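Local atomic coordinates of conjugal transfer protein TRWB (PDB entry 1E9R), a protein that is a conjugative coupling protein that probably links DNA processing to secretion, as a membrane-anchored, hexameric P-loop NTPase resembling ring helicases and F1-ATPase. Residues K28-V40 against G44-L56. Residues are numbered along the deposited sequence; the frame is centred on the assembly and turned at random.
With SO4 (sulfate ion), chain J.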
ATOM      1  N   LYS B  28      37.290 -24.713  13.819  1.00 37.70           N
ATOM      2  CA  LYS B  28      36.509 -25.921  13.584  1.00 36.57           C
ATOM      3  C   LYS B  28      35.790 -25.928  12.225  1.00 37.81           C
ATOM      4  O   LYS B  28      35.650 -26.984  11.595  1.00 36.54           O
ATOM      5  CB  LYS B  28      35.505 -26.124  14.717  1.00 32.84           C
ATOM      6  CG  LYS B  28      34.618 -27.329  14.508  1.00 34.07           C
ATOM      7  CD  LYS B  28      33.853 -27.685  15.765  1.00 33.56           C
ATOM      8  CE  LYS B  28      32.885 -28.824  15.500  1.00 33.72           C
ATOM      9  NZ  LYS B  28      32.003 -29.069  16.668  1.00 33.06           N
ATOM     10  N   LEU B  29      35.334 -24.766  11.765  1.00 37.45           N
ATOM     11  CA  LEU B  29      34.661 -24.707  10.468  1.00 37.98           C
ATOM     12  C   LEU B  29      35.668 -24.995   9.352  1.00 38.49           C
ATOM     13  O   LEU B  29      35.386 -25.762   8.424  1.00 36.09           O
ATOM     14  CB  LEU B  29      34.024 -23.328  10.249  1.00 37.10           C
ATOM     15  CG  LEU B  29      33.325 -23.055   8.910  1.00 36.85           C
ATOM     16  CD1 LEU B  29      32.227 -24.073   8.678  1.00 35.37           C
ATOM     17  CD2 LEU B  29      32.761 -21.635   8.915  1.00 37.17           C
ATOM     18  N   LYS B  30      36.845 -24.375   9.453  1.00 41.38           N
ATOM     19  CA  LYS B  30      37.909 -24.562   8.462  1.00 46.21           C
ATOM     20  C   LYS B  30      38.206 -26.057   8.394  1.00 46.63           C
ATOM     21  O   LYS B  30      38.453 -26.622   7.328  1.00 46.82           O
ATOM     22  CB  LYS B  30      39.168 -23.764   8.876  1.00 48.47           C
ATOM     23  CG  LYS B  30      38.893 -22.259   9.027  1.00 53.01           C
ATOM     24  CD  LYS B  30      40.082 -21.403   9.476  1.00 55.59           C
ATOM     25  CE  LYS B  30      39.619 -19.949   9.637  1.00 56.90           C
ATOM     26  NZ  LYS B  30      40.621 -19.024  10.223  1.00 58.81           N
ATOM     27  N   ARG B  31      38.148 -26.695   9.555  1.00 46.19           N
ATOM     28  CA  ARG B  31      38.401 -28.119   9.675  1.00 47.76           C
ATOM     29  C   ARG B  31      37.340 -28.896   8.905  1.00 48.65           C
ATOM     30  O   ARG B  31      37.645 -29.829   8.165  1.00 48.05           O
ATOM     31  CB  ARG B  31      38.360 -28.506  11.157  1.00 48.24           C
ATOM     32  CG  ARG B  31      39.044 -29.814  11.525  1.00 47.10           C
ATOM     33  CD  ARG B  31      38.880 -30.102  13.007  1.00 46.12           C
ATOM     34  NE  ARG B  31      39.366 -29.006  13.827  1.00 47.14           N
ATOM     35  CZ  ARG B  31      38.765 -28.596  14.934  1.00 45.63           C
ATOM     36  NH1 ARG B  31      37.662 -29.200  15.333  1.00 41.77           N
ATOM     37  NH2 ARG B  31      39.268 -27.587  15.634  1.00 47.11           N
ATOM     38  N   MET B  32      36.086 -28.491   9.085  1.00 48.22           N
ATOM     39  CA  MET B  32      34.949 -29.146   8.437  1.00 47.94           C
ATOM     40  C   MET B  32      34.761 -28.883   6.937  1.00 48.37           C
ATOM     41  O   MET B  32      34.264 -29.750   6.221  1.00 45.08           O
ATOM     42  CB  MET B  32      33.655 -28.771   9.159  1.00 49.45           C
ATOM     43  CG  MET B  32      33.626 -29.128  10.635  1.00 49.17           C
ATOM     44  SD  MET B  32      32.091 -28.567  11.417  1.00 49.90           S
ATOM     45  CE  MET B  32      30.926 -29.671  10.681  1.00 48.26           C
ATOM     46  N   THR B  33      35.126 -27.696   6.460  1.00 47.79           N
ATOM     47  CA  THR B  33      34.962 -27.396   5.041  1.00 48.19           C
ATOM     48  C   THR B  33      36.207 -27.739   4.250  1.00 50.02           C
ATOM     49  O   THR B  33      36.161 -27.797   3.022  1.00 50.33           O
ATOM     50  CB  THR B  33      34.640 -25.915   4.805  1.00 45.61           C
ATOM     51  OG1 THR B  33      35.701 -25.101   5.306  1.00 43.04           O
ATOM     52  CG2 THR B  33      33.381 -25.544   5.517  1.00 43.26           C
ATOM     53  N   ARG B  34      37.316 -27.959   4.958  1.00 53.18           N
ATOM     54  CA  ARG B  34      38.589 -28.301   4.321  1.00 55.37           C
ATOM     55  C   ARG B  34      38.385 -29.497   3.407  1.00 54.83           C
ATOM     56  O   ARG B  34      37.794 -30.508   3.785  1.00 54.95           O
ATOM     57  CB  ARG B  34      39.652 -28.613   5.371  1.00 58.80           C
ATOM     58  CG  ARG B  34      41.030 -28.885   4.802  1.00 62.31           C
ATOM     59  CD  ARG B  34      42.096 -28.507   5.821  1.00 67.87           C
ATOM     60  NE  ARG B  34      43.433 -28.935   5.420  1.00 71.96           N
ATOM     61  CZ  ARG B  34      43.791 -30.206   5.240  1.00 74.16           C
ATOM     62  NH1 ARG B  34      42.909 -31.184   5.423  1.00 75.04           N
ATOM     63  NH2 ARG B  34      45.036 -30.500   4.884  1.00 74.77           N
ATOM     64  N   GLU B  35      38.887 -29.378   2.192  1.00 54.68           N
ATOM     65  CA  GLU B  35      38.702 -30.426   1.225  1.00 54.77           C
ATOM     66  C   GLU B  35      40.003 -30.772   0.523  1.00 54.71           C
ATOM     67  O   GLU B  35      40.980 -30.014   0.566  1.00 53.18           O
ATOM     68  CB  GLU B  35      37.641 -29.961   0.239  1.00 56.06           C
ATOM     69  CG  GLU B  35      37.302 -30.900  -0.879  1.00 58.34           C
ATOM     70  CD  GLU B  35      36.094 -30.405  -1.660  1.00 60.43           C
ATOM     71  OE1 GLU B  35      35.445 -29.435  -1.191  1.00 58.10           O
ATOM     72  OE2 GLU B  35      35.790 -30.988  -2.729  1.00 60.78           O
ATOM     73  N   LYS B  36      39.999 -31.931  -0.119  1.00 54.86           N
ATOM     74  CA  LYS B  36      41.161 -32.438  -0.830  1.00 57.13           C
ATOM     75  C   LYS B  36      41.597 -31.489  -1.944  1.00 56.41           C
ATOM     76  O   LYS B  36      42.725 -30.985  -1.940  1.00 56.24           O
ATOM     77  CB  LYS B  36      40.840 -33.827  -1.399  1.00 58.24           C
ATOM     78  CG  LYS B  36      39.433 -34.364  -1.032  1.00 60.71           C
ATOM     79  CD  LYS B  36      39.260 -34.583   0.481  1.00 61.63           C
ATOM     80  CE  LYS B  36      37.894 -35.159   0.828  1.00 60.24           C
ATOM     81  NZ  LYS B  36      36.817 -34.308   0.290  1.00 59.49           N
ATOM     82  N   ALA B  37      40.691 -31.236  -2.886  1.00 55.50           N
ATOM     83  CA  ALA B  37      40.969 -30.355  -4.017  1.00 54.75           C
ATOM     84  C   ALA B  37      41.436 -28.968  -3.588  1.00 53.86           C
ATOM     85  O   ALA B  37      41.354 -28.606  -2.406  1.00 53.81           O
ATOM     86  CB  ALA B  37      39.731 -30.234  -4.892  1.00 55.00           C
ATOM     87  N   LYS B  38      41.938 -28.204  -4.557  1.00 53.06           N
ATOM     88  CA  LYS B  38      42.412 -26.851  -4.304  1.00 52.08           C
ATOM     89  C   LYS B  38      41.161 -25.986  -4.110  1.00 48.74           C
ATOM     90  O   LYS B  38      40.226 -26.063  -4.910  1.00 44.99           O
ATOM     91  CB  LYS B  38      43.228 -26.364  -5.498  1.00 54.53           C
ATOM     92  CG  LYS B  38      44.509 -25.671  -5.111  1.00 59.34           C
ATOM     93  CD  LYS B  38      44.257 -24.606  -4.060  1.00 62.50           C
ATOM     94  CE  LYS B  38      45.554 -23.915  -3.670  1.00 64.92           C
ATOM     95  NZ  LYS B  38      46.205 -23.276  -4.855  1.00 65.94           N
ATOM     96  N   GLN B  39      41.143 -25.178  -3.051  1.00 45.94           N
ATOM     97  CA  GLN B  39      39.979 -24.340  -2.733  1.00 43.92           C
ATOM     98  C   GLN B  39      40.279 -22.847  -2.574  1.00 42.40           C
ATOM     99  O   GLN B  39      41.416 -22.445  -2.323  1.00 43.53           O
ATOM    100  CB  GLN B  39      39.325 -24.822  -1.423  1.00 42.81           C
ATOM    101  CG  GLN B  39      38.775 -26.244  -1.417  1.00 42.30           C
ATOM    102  CD  GLN B  39      38.392 -26.709  -0.013  1.00 44.18           C
ATOM    103  OE1 GLN B  39      39.257 -26.910   0.837  1.00 43.36           O
ATOM    104  NE2 GLN B  39      37.095 -26.874   0.236  1.00 42.39           N
ATOM    105  N   VAL B  40      39.235 -22.033  -2.707  1.00 38.80           N
ATOM    106  CA  VAL B  40      39.349 -20.586  -2.530  1.00 36.50           C
ATOM    107  C   VAL B  40      38.899 -20.337  -1.088  1.00 35.73           C
ATOM    108  O   VAL B  40      38.212 -21.179  -0.505  1.00 36.44           O
ATOM    109  CB  VAL B  40      38.432 -19.826  -3.516  1.00 36.00           C
ATOM    110  CG1 VAL B  40      38.867 -20.127  -4.953  1.00 34.79           C
ATOM    111  CG2 VAL B  40      36.978 -20.234  -3.303  1.00 34.42           C
ATOM    112  N   GLY B  44      39.407 -16.598   5.302  1.00 40.45           N
ATOM    113  CA  GLY B  44      40.314 -17.597   5.827  1.00 40.71           C
ATOM    114  C   GLY B  44      39.708 -18.984   5.894  1.00 43.49           C
ATOM    115  O   GLY B  44      40.399 -19.955   6.216  1.00 43.51           O
ATOM    116  N   VAL B  45      38.417 -19.089   5.596  1.00 43.78           N
ATOM    117  CA  VAL B  45      37.757 -20.388   5.636  1.00 41.37           C
ATOM    118  C   VAL B  45      37.631 -20.950   4.234  1.00 42.17           C
ATOM    119  O   VAL B  45      37.114 -20.284   3.342  1.00 43.69           O
ATOM    120  CB  VAL B  45      36.346 -20.303   6.246  1.00 40.56           C
ATOM    121  CG1 VAL B  45      35.787 -21.703   6.422  1.00 41.66           C
ATOM    122  CG2 VAL B  45      36.379 -19.563   7.574  1.00 40.99           C
ATOM    123  N   PRO B  46      38.116 -22.185   4.017  1.00 41.09           N
ATOM    124  CA  PRO B  46      38.024 -22.791   2.686  1.00 40.15           C
ATOM    125  C   PRO B  46      36.570 -23.004   2.288  1.00 40.54           C
ATOM    126  O   PRO B  46      35.756 -23.520   3.057  1.00 38.78           O
ATOM    127  CB  PRO B  46      38.805 -24.097   2.836  1.00 39.50           C
ATOM    128  CG  PRO B  46      38.630 -24.436   4.262  1.00 41.70           C
ATOM    129  CD  PRO B  46      38.787 -23.098   4.957  1.00 42.03           C
ATOM    130  N   MET B  47      36.255 -22.593   1.070  1.00 40.06           N
ATOM    131  CA  MET B  47      34.910 -22.699   0.562  1.00 39.77           C
ATOM    132  C   MET B  47      34.622 -24.068  -0.042  1.00 39.18           C
ATOM    133  O   MET B  47      35.367 -24.556  -0.886  1.00 40.47           O
ATOM    134  CB  MET B  47      34.688 -21.590  -0.467  1.00 40.41           C
ATOM    135  CG  MET B  47      33.391 -21.684  -1.239  1.00 39.54           C
ATOM    136  SD  MET B  47      33.004 -20.117  -2.032  1.00 39.93           S
ATOM    137  CE  MET B  47      31.206 -20.203  -2.023  1.00 39.84           C
ATOM    138  N   PRO B  48      33.543 -24.720   0.415  1.00 38.10           N
ATOM    139  CA  PRO B  48      33.190 -26.032  -0.120  1.00 37.63           C
ATOM    140  C   PRO B  48      33.095 -25.893  -1.624  1.00 39.57           C
ATOM    141  O   PRO B  48      32.407 -25.009  -2.130  1.00 40.54           O
ATOM    142  CB  PRO B  48      31.836 -26.303   0.509  1.00 37.10           C
ATOM    143  CG  PRO B  48      31.970 -25.652   1.838  1.00 38.71           C
ATOM    144  CD  PRO B  48      32.651 -24.347   1.524  1.00 37.63           C
ATOM    145  N   ARG B  49      33.804 -26.753  -2.335  1.00 41.12           N
ATOM    146  CA  ARG B  49      33.809 -26.726  -3.790  1.00 42.30           C
ATOM    147  C   ARG B  49      32.412 -26.721  -4.395  1.00 41.29           C
ATOM    148  O   ARG B  49      32.154 -26.000  -5.354  1.00 40.15           O
ATOM    149  CB  ARG B  49      34.583 -27.933  -4.324  1.00 45.22           C
ATOM    150  CG  ARG B  49      36.079 -27.744  -4.419  1.00 50.71           C
ATOM    151  CD  ARG B  49      36.424 -27.240  -5.787  1.00 56.05           C
ATOM    152  NE  ARG B  49      37.830 -27.455  -6.075  1.00 61.78           N
ATOM    153  CZ  ARG B  49      38.354 -27.361  -7.289  1.00 62.54           C
ATOM    154  NH1 ARG B  49      37.567 -27.061  -8.315  1.00 62.37           N
ATOM    155  NH2 ARG B  49      39.657 -27.562  -7.473  1.00 63.43           N
ATOM    156  N   ASP B  50      31.520 -27.532  -3.836  1.00 40.15           N
ATOM    157  CA  ASP B  50      30.154 -27.642  -4.337  1.00 40.63           C
ATOM    158  C   ASP B  50      29.336 -26.379  -4.071  1.00 39.04           C
ATOM    159  O   ASP B  50      28.243 -26.208  -4.616  1.00 37.61           O
ATOM    160  CB  ASP B  50      29.456 -28.860  -3.706  1.00 43.85           C
ATOM    161  CG  ASP B  50      29.309 -28.741  -2.184  1.00 48.52           C
ATOM    162  OD1 ASP B  50      28.625 -27.807  -1.704  1.00 50.94           O
ATOM    163  OD2 ASP B  50      29.876 -29.587  -1.454  1.00 55.31           O
ATOM    164  N   ALA B  51      29.874 -25.497  -3.235  1.00 35.50           N
ATOM    165  CA  ALA B  51      29.200 -24.261  -2.895  1.00 35.31           C
ATOM    166  C   ALA B  51      29.547 -23.163  -3.893  1.00 36.10           C
ATOM    167  O   ALA B  51      28.758 -22.244  -4.122  1.00 36.41           O
ATOM    168  CB  ALA B  51      29.592 -23.839  -1.499  1.00 33.14           C
ATOM    169  N   GLU B  52      30.725 -23.266  -4.497  1.00 35.08           N
ATOM    170  CA  GLU B  52      31.183 -22.269  -5.455  1.00 35.45           C
ATOM    171  C   GLU B  52      30.174 -21.845  -6.522  1.00 34.95           C
ATOM    172  O   GLU B  52      29.907 -20.656  -6.685  1.00 32.57           O
ATOM    173  CB  GLU B  52      32.459 -22.753  -6.130  1.00 35.41           C
ATOM    174  CG  GLU B  52      33.662 -22.688  -5.244  1.00 36.07           C
ATOM    175  CD  GLU B  52      34.869 -23.265  -5.917  1.00 35.59           C
ATOM    176  OE1 GLU B  52      34.896 -23.282  -7.164  1.00 36.27           O
ATOM    177  OE2 GLU B  52      35.788 -23.695  -5.199  1.00 38.55           O
ATOM    178  N   PRO B  53      29.613 -22.806  -7.273  1.00 33.81           N
ATOM    179  CA  PRO B  53      28.645 -22.450  -8.310  1.00 33.88           C
ATOM    180  C   PRO B  53      27.229 -22.161  -7.804  1.00 34.07           C
ATOM    181  O   PRO B  53      26.309 -21.973  -8.606  1.00 34.26           O
ATOM    182  CB  PRO B  53      28.715 -23.640  -9.257  1.00 33.54           C
ATOM    183  CG  PRO B  53      28.955 -24.768  -8.328  1.00 33.14           C
ATOM    184  CD  PRO B  53      29.982 -24.228  -7.371  1.00 32.68           C
ATOM    185  N   ARG B  54      27.055 -22.126  -6.481  1.00 33.26           N
ATOM    186  CA  ARG B  54      25.757 -21.813  -5.884  1.00 32.99           C
ATOM    187  C   ARG B  54      25.782 -20.374  -5.345  1.00 31.56           C
ATOM    188  O   ARG B  54      24.850 -19.908  -4.696  1.00 32.24           O
ATOM    189  CB  ARG B  54      25.383 -22.835  -4.797  1.00 34.43           C
ATOM    190  CG  ARG B  54      24.893 -24.167  -5.385  1.00 39.95           C
ATOM    191  CD  ARG B  54      24.323 -25.147  -4.329  1.00 47.62           C
ATOM    192  NE  ARG B  54      25.317 -25.610  -3.347  1.00 51.44           N
ATOM    193  CZ  ARG B  54      25.059 -26.463  -2.350  1.00 54.83           C
ATOM    194  NH1 ARG B  54      23.836 -26.954  -2.189  1.00 54.35           N
ATOM    195  NH2 ARG B  54      26.026 -26.828  -1.508  1.00 53.85           N
ATOM    196  N   HIS B  55      26.886 -19.689  -5.626  1.00 30.08           N
ATOM    197  CA  HIS B  55      27.076 -18.280  -5.303  1.00 27.87           C
ATOM    198  C   HIS B  55      27.171 -17.834  -3.854  1.00 28.00           C
ATOM    199  O   HIS B  55      26.730 -18.525  -2.937  1.00 28.53           O
ATOM    200  CB  HIS B  55      26.002 -17.482  -6.045  1.00 27.24           C
ATOM    201  CG  HIS B  55      25.732 -18.012  -7.418  1.00 24.56           C
ATOM    202  ND1 HIS B  55      26.721 -18.141  -8.369  1.00 25.11           N
ATOM    203  CD2 HIS B  55      24.616 -18.557  -7.960  1.00 24.10           C
ATOM    204  CE1 HIS B  55      26.229 -18.751  -9.433  1.00 25.72           C
ATOM    205  NE2 HIS B  55      24.954 -19.015  -9.211  1.00 23.67           N
ATOM    206  N   LEU B  56      27.751 -16.648  -3.682  1.00 25.43           N
ATOM    207  CA  LEU B  56      27.986 -16.053  -2.380  1.00 27.03           C
ATOM    208  C   LEU B  56      27.567 -14.594  -2.304  1.00 27.04           C
ATOM    209  O   LEU B  56      27.976 -13.767  -3.132  1.00 26.24           O
ATOM    210  CB  LEU B  56      29.476 -16.138  -2.045  1.00 25.69           C
ATOM    211  CG  LEU B  56      29.896 -15.586  -0.681  1.00 26.51           C
ATOM    212  CD1 LEU B  56      29.423 -16.539   0.407  1.00 29.53           C
ATOM    213  CD2 LEU B  56      31.409 -15.438  -0.612  1.00 28.61           C
TER
HETATM  214  S   SO4 J 602      38.113 -26.248  18.232  0.85 57.92           S
HETATM  215  O1  SO4 J 602      39.104 -25.609  17.336  0.85 56.40           O
HETATM  216  O2  SO4 J 602      37.354 -27.282  17.504  0.85 58.11           O
HETATM  217  O3  SO4 J 602      38.814 -26.860  19.379  0.85 58.29           O
HETATM  218  O4  SO4 J 602      37.159 -25.242  18.739  0.85 57.87           O
HETATM  219  O   HOH W   1      32.371 -29.651  -1.885  1.00 40.63           O
HETATM  220  O   HOH W   2      36.742 -23.805  -2.973  1.00 27.53           O
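Met-47 N hydrogen-bonds to Val-40 O at 2.9 Å, tying the chain that follows helix 26-33 to the returning arm of the 41-46 hairpin. At the end of that helix, Thr-33 sets OG1 between its backbone N and carbonyl carbon (chi1 60°), from where it bonds Pro-46 O at 2.7 Å, in the carbonyl plane on a lone pair. Threonine suits because OG1 donates while its methyl CG2 packs on Pro-48 CG. Pro-46 packs CG and CD against Lys-30 and Thr-33 of the last helical turn, and its CB meets Gln-39 OE1. Gln-39 uses both ends of its amide: NE2 points straight at Thr-33 O, 3.1 Å away, and reaches Met-47 O more weakly, whereas OE1 takes Glu-35 N at 2.8 Å from above the carbonyl plane. A leucine here would probably leave Thr-33 O and Glu-35 N without these mates and let the 34-39 loop shift. Glu-35 lays its carboxylate across the CB and CG of Arg-49, its OE1 weakly bonded to Arg-49 N (3.3 Å), while the arginine's guanidinium lies obliquely beside Ala-37 CB, with NE 3.0 Å from Lys-38 O. Leu-29 CG meets Val-45 CG1 at 3.8 Å, branched apolar chains crossing at about a right angle. Leu-29 also touches Ala-416 and Val-45 touches Val-418 of strand 415-419, next to the outermost strand 23-24, while Val-40 packs on helix 66-79.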